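Local coordinates for 6-phosphogluconate dehydrogenase, NAD-binding (Geobacter metallireducens, PDB 3PEF), which binds NADP+ and, as a beta-hydroxyacid dehydrogenase with succinic semialdehyde reductase activity, probably interconverts succinic semialdehyde and gamma-hydroxybutyrate, at residues A[5-10]-A[28-33]. The protein carries 2 engineered substitutions. Numbering follows the deposited sequence.
Sequences GFIGLG and TIWNRS. With NAP (NADP nicotinamide-adenine-dinucleotide phosphate), chain I.
The side chains of Leu9 and Asn31 lie alongside each other, pointing opposite ways, where parallel strands 3-7 and 26-30 run out into loops. Leu9 CG and CD1 each lie 3.9 Å from Asn31 CB, and CD1 carries on to the tip of Ile29, 4.0 Å from its CD1, the two side chains lying roughly perpendicular. On the other face of the sheet, Ile7 CG2 meets the benzene part of the Trp30 indole obliquely, 3.9 Å from CE3. Backbone hydrogen bonds run from Phe6 N to Thr28 O, Trp30 N to Phe6 O and Gly8 N to Trp30 O.

With CG anti to its backbone N (chi1 -170°), the Asn31 amide turns back toward the glycine-rich loop. Its OD1 accepts the Leu9 N-H at 2.9 Å in a nearly straight bond, the donor lying above the carbonyl plane, and also takes the ribose hydroxyl O3B of NADP+ at 2.8 Å. ND2 donates to Ser33 O at 2.7 Å and to phosphate oxygen O3X at 2.8 Å, which fixes the amide's rotation. An alanine here would probably leave Leu9 N and the ribose hydroxyl without their shared acceptor. Arg32 lays its guanidinium over the adenine and hydrogen-bonds the 2'-phosphate through NE and NH2. With helix 11-22, these strands form the beta-alpha-beta unit of a Rossmann fold, with the loop after its second strand holding the NADP+ 2'-phosphate.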
ATOM      1  N   GLY A   5     -31.692 -30.004   6.448  1.00 26.16           N
ATOM      2  CA  GLY A   5     -31.553 -29.018   7.508  1.00 17.47           C
ATOM      3  C   GLY A   5     -30.945 -27.730   6.958  1.00 28.20           C
ATOM      4  O   GLY A   5     -30.176 -27.764   5.995  1.00 22.50           O
ATOM      5  N   PHE A   6     -31.286 -26.584   7.546  1.00 23.01           N
ATOM      6  CA  PHE A   6     -30.615 -25.347   7.158  1.00 22.15           C
ATOM      7  C   PHE A   6     -30.367 -24.435   8.356  1.00 22.14           C
ATOM      8  O   PHE A   6     -31.275 -24.103   9.121  1.00 24.69           O
ATOM      9  CB  PHE A   6     -31.344 -24.606   6.026  1.00 14.23           C
ATOM     10  CG  PHE A   6     -30.424 -23.767   5.153  1.00 22.31           C
ATOM     11  CD1 PHE A   6     -30.207 -24.107   3.818  1.00 23.41           C
ATOM     12  CD2 PHE A   6     -29.782 -22.645   5.667  1.00 20.28           C
ATOM     13  CE1 PHE A   6     -29.367 -23.350   3.006  1.00 22.21           C
ATOM     14  CE2 PHE A   6     -28.922 -21.886   4.872  1.00 23.83           C
ATOM     15  CZ  PHE A   6     -28.717 -22.227   3.534  1.00 23.37           C
ATOM     16  N   ILE A   7     -29.114 -24.027   8.489  1.00 20.72           N
ATOM     17  CA  ILE A   7     -28.642 -23.254   9.617  1.00 18.34           C
ATOM     18  C   ILE A   7     -28.054 -21.952   9.118  1.00 24.94           C
ATOM     19  O   ILE A   7     -27.120 -21.950   8.321  1.00 24.47           O
ATOM     20  CB  ILE A   7     -27.550 -24.045  10.364  1.00 21.28           C
ATOM     21  CG1 ILE A   7     -28.210 -25.152  11.201  1.00 21.83           C
ATOM     22  CG2 ILE A   7     -26.692 -23.118  11.207  1.00 16.75           C
ATOM     23  CD1 ILE A   7     -27.250 -26.118  11.825  1.00 19.04           C
ATOM     24  N   GLY A   8     -28.590 -20.837   9.591  1.00 24.43           N
ATOM     25  CA  GLY A   8     -28.084 -19.543   9.172  1.00 20.94           C
ATOM     26  C   GLY A   8     -28.999 -18.950   8.124  1.00 22.87           C
ATOM     27  O   GLY A   8     -28.969 -19.340   6.961  1.00 18.72           O
ATOM     28  N   LEU A   9     -29.831 -18.006   8.537  1.00 23.67           N
ATOM     29  CA  LEU A   9     -30.838 -17.486   7.628  1.00 21.93           C
ATOM     30  C   LEU A   9     -30.605 -16.007   7.354  1.00 25.97           C
ATOM     31  O   LEU A   9     -31.532 -15.187   7.412  1.00 22.62           O
ATOM     32  CB  LEU A   9     -32.240 -17.734   8.190  1.00 21.14           C
ATOM     33  CG  LEU A   9     -32.552 -19.201   8.532  1.00 17.26           C
ATOM     34  CD1 LEU A   9     -33.937 -19.335   9.185  1.00 19.59           C
ATOM     35  CD2 LEU A   9     -32.458 -20.072   7.276  1.00 19.27           C
ATOM     36  N   GLY A  10     -29.362 -15.662   7.052  1.00 22.51           N
ATOM     37  CA  GLY A  10     -29.063 -14.290   6.691  1.00 19.68           C
ATOM     38  C   GLY A  10     -29.448 -14.020   5.248  1.00 23.47           C
ATOM     39  O   GLY A  10     -30.282 -14.722   4.666  1.00 19.01           O
ATOM     40  N   THR A  28     -35.949 -28.217   7.714  1.00 20.07           N
ATOM     41  CA  THR A  28     -35.895 -27.860   9.139  1.00 20.57           C
ATOM     42  C   THR A  28     -34.851 -26.751   9.260  1.00 27.97           C
ATOM     43  O   THR A  28     -33.724 -26.894   8.770  1.00 28.91           O
ATOM     44  CB  THR A  28     -35.468 -29.077  10.023  1.00 20.00           C
ATOM     45  OG1 THR A  28     -36.424 -30.137   9.897  1.00 27.43           O
ATOM     46  CG2 THR A  28     -35.346 -28.686  11.493  1.00 23.27           C
ATOM     47  N   ILE A  29     -35.221 -25.632   9.875  1.00 23.58           N
ATOM     48  CA  ILE A  29     -34.355 -24.457   9.849  1.00 25.94           C
ATOM     49  C   ILE A  29     -34.089 -23.902  11.230  1.00 26.76           C
ATOM     50  O   ILE A  29     -34.869 -24.127  12.162  1.00 26.31           O
ATOM     51  CB  ILE A  29     -34.951 -23.336   8.975  1.00 15.85           C
ATOM     52  CG1 ILE A  29     -36.263 -22.831   9.585  1.00 24.75           C
ATOM     53  CG2 ILE A  29     -35.167 -23.847   7.537  1.00 16.51           C
ATOM     54  CD1 ILE A  29     -37.003 -21.846   8.700  1.00 30.70           C
ATOM     55  N   TRP A  30     -32.980 -23.174  11.338  1.00 21.08           N
ATOM     56  CA  TRP A  30     -32.563 -22.524  12.577  1.00 22.06           C
ATOM     57  C   TRP A  30     -31.746 -21.269  12.285  1.00 23.71           C
ATOM     58  O   TRP A  30     -30.911 -21.249  11.383  1.00 24.95           O
ATOM     59  CB  TRP A  30     -31.691 -23.449  13.430  1.00 18.83           C
ATOM     60  CG  TRP A  30     -31.200 -22.779  14.696  1.00 21.17           C
ATOM     61  CD1 TRP A  30     -31.846 -22.738  15.901  1.00 31.09           C
ATOM     62  CD2 TRP A  30     -29.980 -22.045  14.872  1.00 21.74           C
ATOM     63  NE1 TRP A  30     -31.098 -22.045  16.820  1.00 25.44           N
ATOM     64  CE2 TRP A  30     -29.952 -21.599  16.214  1.00 25.67           C
ATOM     65  CE3 TRP A  30     -28.914 -21.712  14.025  1.00 21.83           C
ATOM     66  CZ2 TRP A  30     -28.889 -20.847  16.735  1.00 29.10           C
ATOM     67  CZ3 TRP A  30     -27.852 -20.961  14.542  1.00 24.94           C
ATOM     68  CH2 TRP A  30     -27.848 -20.537  15.886  1.00 24.85           C
ATOM     69  N   ASN A  31     -31.973 -20.227  13.070  1.00 20.16           N
ATOM     70  CA  ASN A  31     -31.149 -19.037  12.992  1.00 17.40           C
ATOM     71  C   ASN A  31     -30.967 -18.516  14.396  1.00 19.04           C
ATOM     72  O   ASN A  31     -31.884 -18.634  15.210  1.00 18.92           O
ATOM     73  CB  ASN A  31     -31.814 -17.947  12.139  1.00 16.22           C
ATOM     74  CG  ASN A  31     -30.862 -16.782  11.842  1.00 21.57           C
ATOM     75  OD1 ASN A  31     -29.814 -16.978  11.230  1.00 24.71           O
ATOM     76  ND2 ASN A  31     -31.215 -15.573  12.294  1.00 23.25           N
ATOM     77  N   ARG A  32     -29.802 -17.936  14.677  1.00 21.00           N
ATOM     78  CA  ARG A  32     -29.535 -17.333  15.986  1.00 26.84           C
ATOM     79  C   ARG A  32     -30.646 -16.374  16.344  1.00 29.69           C
ATOM     80  O   ARG A  32     -31.157 -16.423  17.464  1.00 24.01           O
ATOM     81  CB  ARG A  32     -28.195 -16.588  16.029  1.00 21.40           C
ATOM     82  CG  ARG A  32     -27.980 -15.811  17.335  1.00 24.73           C
ATOM     83  CD  ARG A  32     -26.645 -15.050  17.330  1.00 27.42           C
ATOM     84  NE  ARG A  32     -26.511 -14.153  16.175  1.00 27.72           N
ATOM     85  CZ  ARG A  32     -25.454 -13.368  15.956  1.00 28.62           C
ATOM     86  NH1 ARG A  32     -24.438 -13.386  16.809  1.00 19.74           N
ATOM     87  NH2 ARG A  32     -25.410 -12.570  14.888  1.00 26.83           N
ATOM     88  N   SER A  33     -31.008 -15.505  15.393  1.00 24.08           N
ATOM     89  CA  SER A  33     -32.188 -14.631  15.537  1.00 29.20           C
ATOM     90  C   SER A  33     -33.424 -15.275  14.881  1.00 32.91           C
ATOM     91  O   SER A  33     -33.569 -15.245  13.663  1.00 29.01           O
ATOM     92  CB  SER A  33     -31.937 -13.248  14.905  1.00 24.81           C
ATOM     93  OG  SER A  33     -30.753 -12.637  15.394  1.00 24.80           O
TER
HETATM   94  PA  NAP I 301     -25.634 -12.009   6.762  1.00 23.95           P
HETATM   95  O1A NAP I 301     -25.031 -10.974   7.631  1.00 21.04           O
HETATM   96  O2A NAP I 301     -26.909 -11.629   6.125  1.00 25.15           O
HETATM   97  O5B NAP I 301     -25.845 -13.365   7.588  1.00 27.28           O
HETATM   98  C5B NAP I 301     -24.911 -13.769   8.552  1.00 24.43           C
HETATM   99  C4B NAP I 301     -25.497 -14.987   9.242  1.00 24.13           C
HETATM  100  O4B NAP I 301     -24.565 -15.450  10.196  1.00 24.13           O
HETATM  101  C3B NAP I 301     -26.768 -14.633  10.009  1.00 21.32           C
HETATM  102  O3B NAP I 301     -27.605 -15.762   9.905  1.00 22.29           O
HETATM  103  C2B NAP I 301     -26.269 -14.505  11.433  1.00 22.45           C
HETATM  104  O2B NAP I 301     -27.230 -14.750  12.427  1.00 23.98           O
HETATM  105  C1B NAP I 301     -25.219 -15.600  11.433  1.00 22.25           C
HETATM  106  N9A NAP I 301     -24.300 -15.454  12.570  1.00 23.96           N
HETATM  107  C8A NAP I 301     -23.355 -14.472  12.738  1.00 26.45           C
HETATM  108  N7A NAP I 301     -22.730 -14.684  13.918  1.00 23.30           N
HETATM  109  C5A NAP I 301     -23.271 -15.772  14.503  1.00 22.16           C
HETATM  110  C6A NAP I 301     -22.985 -16.417  15.695  1.00 24.96           C
HETATM  111  N6A NAP I 301     -22.032 -15.949  16.490  1.00 25.41           N
HETATM  112  N1A NAP I 301     -23.708 -17.525  16.047  1.00 22.28           N
HETATM  113  C2A NAP I 301     -24.702 -18.002  15.210  1.00 25.97           C
HETATM  114  N3A NAP I 301     -24.974 -17.359  14.016  1.00 24.57           N
HETATM  115  C4A NAP I 301     -24.262 -16.267  13.669  1.00 18.16           C
HETATM  116  O3  NAP I 301     -24.552 -12.338   5.643  1.00 19.69           O
HETATM  117  PN  NAP I 301     -24.629 -13.292   4.381  1.00 22.33           P
HETATM  118  O1N NAP I 301     -24.274 -12.528   3.174  1.00 25.70           O
HETATM  119  O2N NAP I 301     -25.875 -14.084   4.383  1.00 18.17           O
HETATM  120  O5D NAP I 301     -23.367 -14.181   4.842  1.00 30.53           O
HETATM  121  C5D NAP I 301     -23.390 -15.574   5.007  1.00 27.42           C
HETATM  122  C4D NAP I 301     -22.069 -16.101   4.449  1.00 21.69           C
HETATM  123  O4D NAP I 301     -22.058 -16.103   3.042  1.00 24.93           O
HETATM  124  C3D NAP I 301     -20.899 -15.216   4.827  1.00 26.71           C
HETATM  125  O3D NAP I 301     -19.830 -16.102   5.083  1.00 20.80           O
HETATM  126  C2D NAP I 301     -20.638 -14.376   3.586  1.00 20.29           C
HETATM  127  O2D NAP I 301     -19.293 -13.992   3.524  1.00 26.17           O
HETATM  128  C1D NAP I 301     -20.953 -15.392   2.517  1.00 26.15           C
HETATM  129  N1N NAP I 301     -21.330 -14.899   1.175  1.00 26.12           N
HETATM  130  C2N NAP I 301     -22.085 -13.772   1.028  1.00 19.93           C
HETATM  131  C3N NAP I 301     -22.478 -13.350  -0.240  1.00 23.61           C
HETATM  132  C7N NAP I 301     -23.351 -12.140  -0.392  1.00 13.18           C
HETATM  133  O7N NAP I 301     -23.332 -11.507  -1.624  1.00 24.16           O
HETATM  134  N7N NAP I 301     -24.109 -11.655   0.606  1.00 14.13           N
HETATM  135  C4N NAP I 301     -22.105 -14.078  -1.375  1.00 21.05           C
HETATM  136  C5N NAP I 301     -21.360 -15.242  -1.209  1.00 21.42           C
HETATM  137  C6N NAP I 301     -20.989 -15.656   0.071  1.00 24.11           C
HETATM  138  P2B NAP I 301     -28.263 -13.587  12.911  1.00 27.15           P
HETATM  139  O1X NAP I 301     -28.746 -14.022  14.287  1.00 28.82           O
HETATM  140  O2X NAP I 301     -27.525 -12.289  12.973  1.00 19.80           O
HETATM  141  O3X NAP I 301     -29.396 -13.474  11.929  1.00 26.87           O